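Local coordinates for protein cellulase (PDB 3WX5) that probably hydrolyses internal beta-1,4-glucosidic bonds of cellulose as a family 12 endoglucanase, at residues 162-172 against 180-188. Residues are numbered along the deposited sequence; the frame is centred on the assembly and turned at random.
Sequences VSLAGATWEVW and YIAYRRTTP
R185 lies across one face of the W169 indole, showing how a charged residue can pack through its methylenes. R185 CG sits 3.8 Å from the centroid of the six-membered ring of W169, a CH-pi contact, while its guanidinium passes beyond the ring and spreads one face over A167 CB. The extended chain, with CG anti to the backbone N (chi1 -153°), carries it there, and NH1 then bonds T187 O almost straight, at 166°. Cut back to alanine, this position would probably lose the methylene contact over the W169 six-membered ring and the guanidinium beside A167 CB, leaving T187 O without this donor. The indole is also fixed at its edge: W169 NE1 donates to L164 O (2.9 Å), which takes A167 N from the opposite face of its plane.

Further along the face of the sheet that carries W169 and R185, Y183 CE2 meets L164 CD1 (3.7 Å) and V171 CG2, and F200 of helix 197-206 packs edge-to-face with both W169 and Y183, whose OH bonds D203.

On the other face of the sheet, E170 and R184 run side by side, but their charged groups meet through a water, the bond to R184 NH1 being weak; R184 NH2 turns to V152 O. E170 OE1 receives W172 NE1 (3.0 Å) on its anti lone pair, in the indole plane.

Paired backbone bonds join E170 with R184 and W172 with A182, and T186 N reaches T168 O (3.0 Å). The result is an antiparallel hairpin, 167-175 with 179-185, extended by the type I' turn at L164-A167 into a three-stranded meander within the family 12 jelly-roll sandwich.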
loop_
_atom_site.group_PDB
_atom_site.type_symbol
_atom_site.label_atom_id
_atom_site.label_comp_id
_atom_site.label_asym_id
_atom_site.label_seq_id
_atom_site.Cartn_x
_atom_site.Cartn_y
_atom_site.Cartn_z
ATOM N N VAL A 162 -7.859 -10.835 -14.688
ATOM C CA VAL A 162 -9.021 -11.165 -13.856
ATOM C C VAL A 162 -9.972 -9.957 -13.721
ATOM O O VAL A 162 -9.508 -8.822 -13.669
ATOM C CB VAL A 162 -8.539 -11.698 -12.463
ATOM C CG1 VAL A 162 -7.784 -10.592 -11.694
ATOM C CG2 VAL A 162 -9.679 -12.268 -11.652
ATOM N N SER A 163 -11.289 -10.207 -13.739
ATOM C CA SER A 163 -12.296 -9.174 -13.391
ATOM C C SER A 163 -12.563 -9.238 -11.890
ATOM O O SER A 163 -12.992 -10.289 -11.381
ATOM C CB SER A 163 -13.610 -9.406 -14.130
ATOM O OG SER A 163 -14.547 -8.373 -13.789
ATOM N N LEU A 164 -12.251 -8.148 -11.194
ATOM C CA LEU A 164 -12.467 -8.056 -9.731
ATOM C C LEU A 164 -12.863 -6.646 -9.375
ATOM O O LEU A 164 -12.346 -5.693 -9.951
ATOM C CB LEU A 164 -11.178 -8.399 -8.974
ATOM C CG LEU A 164 -10.645 -9.840 -9.045
ATOM C CD1 LEU A 164 -9.217 -9.894 -8.420
ATOM C CD2 LEU A 164 -11.629 -10.812 -8.336
ATOM N N ALA A 165 -13.834 -6.523 -8.478
ATOM C CA ALA A 165 -14.119 -5.252 -7.790
ATOM C C ALA A 165 -14.553 -4.168 -8.767
ATOM O O ALA A 165 -14.349 -2.982 -8.507
ATOM C CB ALA A 165 -12.881 -4.771 -6.979
ATOM N N GLY A 166 -15.047 -4.579 -9.934
ATOM C CA GLY A 166 -15.637 -3.615 -10.856
ATOM C C GLY A 166 -14.678 -3.180 -11.949
ATOM O O GLY A 166 -14.947 -2.220 -12.661
ATOM N N ALA A 167 -13.531 -3.854 -12.047
ATOM C CA ALA A 167 -12.525 -3.527 -13.055
ATOM C C ALA A 167 -11.739 -4.768 -13.415
ATOM O O ALA A 167 -12.067 -5.856 -12.950
ATOM C CB ALA A 167 -11.589 -2.421 -12.538
ATOM N N THR A 168 -10.785 -4.603 -14.338
ATOM C CA THR A 168 -9.966 -5.680 -14.867
ATOM C C THR A 168 -8.511 -5.462 -14.443
ATOM O O THR A 168 -8.032 -4.312 -14.449
ATOM C CB THR A 168 -10.092 -5.678 -16.438
ATOM O OG1 THR A 168 -11.449 -6.053 -16.739
ATOM C CG2 THR A 168 -9.199 -6.721 -17.044
ATOM N N TRP A 169 -7.816 -6.560 -14.125
ATOM C CA TRP A 169 -6.454 -6.529 -13.560
ATOM C C TRP A 169 -5.568 -7.626 -14.140
ATOM O O TRP A 169 -5.985 -8.763 -14.283
ATOM C CB TRP A 169 -6.500 -6.697 -12.022
ATOM C CG TRP A 169 -7.606 -5.857 -11.363
ATOM C CD1 TRP A 169 -8.944 -6.182 -11.277
ATOM C CD2 TRP A 169 -7.472 -4.554 -10.760
ATOM N NE1 TRP A 169 -9.650 -5.121 -10.731
ATOM C CE2 TRP A 169 -8.772 -4.124 -10.389
ATOM C CE3 TRP A 169 -6.382 -3.712 -10.485
ATOM C CZ2 TRP A 169 -8.999 -2.923 -9.702
ATOM C CZ3 TRP A 169 -6.623 -2.485 -9.873
ATOM C CH2 TRP A 169 -7.933 -2.100 -9.497
ATOM N N GLU A 170 -4.305 -7.283 -14.366
ATOM C CA GLU A 170 -3.220 -8.260 -14.504
ATOM C C GLU A 170 -2.853 -8.842 -13.164
ATOM O O GLU A 170 -2.707 -8.091 -12.203
ATOM C CB GLU A 170 -1.974 -7.553 -15.054
ATOM C CG GLU A 170 -2.229 -6.787 -16.369
ATOM C CD GLU A 170 -1.020 -6.008 -16.824
ATOM O OE1 GLU A 170 0.044 -6.162 -16.206
ATOM O OE2 GLU A 170 -1.135 -5.198 -17.771
ATOM N N VAL A 171 -2.640 -10.162 -13.099
ATOM C CA VAL A 171 -2.202 -10.780 -11.852
ATOM C C VAL A 171 -0.733 -11.179 -11.983
ATOM O O VAL A 171 -0.355 -11.836 -12.965
ATOM C CB VAL A 171 -3.059 -12.027 -11.501
ATOM C CG1 VAL A 171 -2.724 -12.532 -10.127
ATOM C CG2 VAL A 171 -4.575 -11.690 -11.577
ATOM N N TRP A 172 0.101 -10.665 -11.075
ATOM C CA TRP A 172 1.552 -10.971 -11.040
ATOM C C TRP A 172 1.880 -11.690 -9.761
ATOM O O TRP A 172 1.294 -11.372 -8.719
ATOM C CB TRP A 172 2.359 -9.674 -11.068
ATOM C CG TRP A 172 2.219 -8.935 -12.360
ATOM C CD1 TRP A 172 1.118 -8.250 -12.820
ATOM C CD2 TRP A 172 3.200 -8.863 -13.382
ATOM N NE1 TRP A 172 1.368 -7.747 -14.091
ATOM C CE2 TRP A 172 2.652 -8.098 -14.443
ATOM C CE3 TRP A 172 4.537 -9.298 -13.471
ATOM C CZ2 TRP A 172 3.387 -7.795 -15.600
ATOM C CZ3 TRP A 172 5.247 -9.035 -14.628
ATOM C CH2 TRP A 172 4.678 -8.274 -15.675
ATOM N N TYR A 180 4.350 -12.731 -3.063
ATOM C CA TYR A 180 4.040 -11.393 -3.564
ATOM C C TYR A 180 2.998 -11.524 -4.654
ATOM O O TYR A 180 3.204 -12.257 -5.627
ATOM C CB TYR A 180 5.298 -10.779 -4.158
ATOM C CG TYR A 180 5.103 -9.508 -4.969
ATOM C CD1 TYR A 180 5.272 -8.259 -4.382
ATOM C CD2 TYR A 180 4.962 -9.567 -6.355
ATOM C CE1 TYR A 180 5.173 -7.065 -5.131
ATOM C CE2 TYR A 180 4.861 -8.367 -7.142
ATOM C CZ TYR A 180 4.996 -7.133 -6.517
ATOM O OH TYR A 180 5.017 -5.974 -7.271
ATOM N N ILE A 181 1.855 -10.879 -4.468
ATOM C CA ILE A 181 0.822 -10.870 -5.500
ATOM C C ILE A 181 0.497 -9.430 -5.860
ATOM O O ILE A 181 0.236 -8.614 -4.984
ATOM C CB ILE A 181 -0.508 -11.542 -5.043
ATOM C CG1 ILE A 181 -0.245 -12.838 -4.243
ATOM C CG2 ILE A 181 -1.341 -11.874 -6.284
ATOM C CD1 ILE A 181 -0.300 -12.651 -2.713
ATOM N N ALA A 182 0.592 -9.087 -7.143
ATOM C CA ALA A 182 0.262 -7.708 -7.533
ATOM C C ALA A 182 -0.873 -7.721 -8.549
ATOM O O ALA A 182 -0.829 -8.473 -9.540
ATOM C CB ALA A 182 1.475 -7.023 -8.112
ATOM N N TYR A 183 -1.851 -6.850 -8.341
ATOM C CA TYR A 183 -2.921 -6.679 -9.325
ATOM C C TYR A 183 -2.709 -5.333 -9.975
ATOM O O TYR A 183 -2.854 -4.315 -9.322
ATOM C CB TYR A 183 -4.303 -6.714 -8.652
ATOM C CG TYR A 183 -4.597 -8.073 -8.032
ATOM C CD1 TYR A 183 -4.128 -8.388 -6.753
ATOM C CD2 TYR A 183 -5.268 -9.065 -8.759
ATOM C CE1 TYR A 183 -4.352 -9.661 -6.192
ATOM C CE2 TYR A 183 -5.517 -10.337 -8.198
ATOM C CZ TYR A 183 -5.058 -10.618 -6.916
ATOM O OH TYR A 183 -5.178 -11.892 -6.387
ATOM N N ARG A 184 -2.400 -5.328 -11.268
ATOM C CA ARG A 184 -2.158 -4.071 -11.955
ATOM C C ARG A 184 -3.385 -3.761 -12.800
ATOM O O ARG A 184 -3.691 -4.509 -13.733
ATOM C CB ARG A 184 -0.918 -4.190 -12.861
ATOM C CG ARG A 184 -0.517 -2.859 -13.494
ATOM C CD ARG A 184 0.611 -3.014 -14.539
ATOM N NE ARG A 184 1.315 -1.743 -14.640
ATOM C CZ ARG A 184 2.618 -1.620 -14.899
ATOM N NH1 ARG A 184 3.340 -2.698 -15.210
ATOM N NH2 ARG A 184 3.190 -0.417 -14.841
ATOM N N ARG A 185 -3.994 -2.597 -12.595
ATOM C CA ARG A 185 -5.252 -2.293 -13.314
ATOM C C ARG A 185 -4.921 -2.218 -14.806
ATOM O O ARG A 185 -3.828 -1.762 -15.165
ATOM C CB ARG A 185 -5.827 -0.951 -12.854
ATOM C CG ARG A 185 -7.347 -0.871 -13.013
ATOM C CD ARG A 185 -7.852 0.452 -12.432
ATOM N NE ARG A 185 -9.316 0.532 -12.384
ATOM C CZ ARG A 185 -10.090 0.803 -13.426
ATOM N NH1 ARG A 185 -9.550 1.044 -14.628
ATOM N NH2 ARG A 185 -11.406 0.938 -13.239
ATOM N N THR A 186 -5.808 -2.725 -15.658
ATOM C CA THR A 186 -5.513 -2.784 -17.107
ATOM C C THR A 186 -5.497 -1.385 -17.720
ATOM O O THR A 186 -4.877 -1.166 -18.774
ATOM C CB THR A 186 -6.510 -3.683 -17.885
ATOM O OG1 THR A 186 -7.836 -3.227 -17.648
ATOM C CG2 THR A 186 -6.423 -5.145 -17.409
ATOM N N THR A 187 -6.252 -0.459 -17.116
ATOM C CA THR A 187 -6.034 0.969 -17.360
ATOM C C THR A 187 -5.939 1.761 -16.071
ATOM O O THR A 187 -6.620 1.447 -15.091
ATOM C CB THR A 187 -7.144 1.603 -18.248
ATOM O OG1 THR A 187 -8.399 1.480 -17.593
ATOM C CG2 THR A 187 -7.221 0.882 -19.604
ATOM N N PRO A 188 -5.092 2.799 -16.056
ATOM C CA PRO A 188 -4.857 3.540 -14.799
ATOM C C PRO A 188 -6.051 4.409 -14.392
ATOM O O PRO A 188 -6.831 4.804 -15.258
ATOM C CB PRO A 188 -3.614 4.386 -15.103
ATOM C CG PRO A 188 -3.523 4.425 -16.633
ATOM C CD PRO A 188 -4.225 3.233 -17.176
HETATM O O HOH W 1 -2.038 -2.679 -17.090
HETATM O O HOH W 2 2.151 -4.601 -16.907
#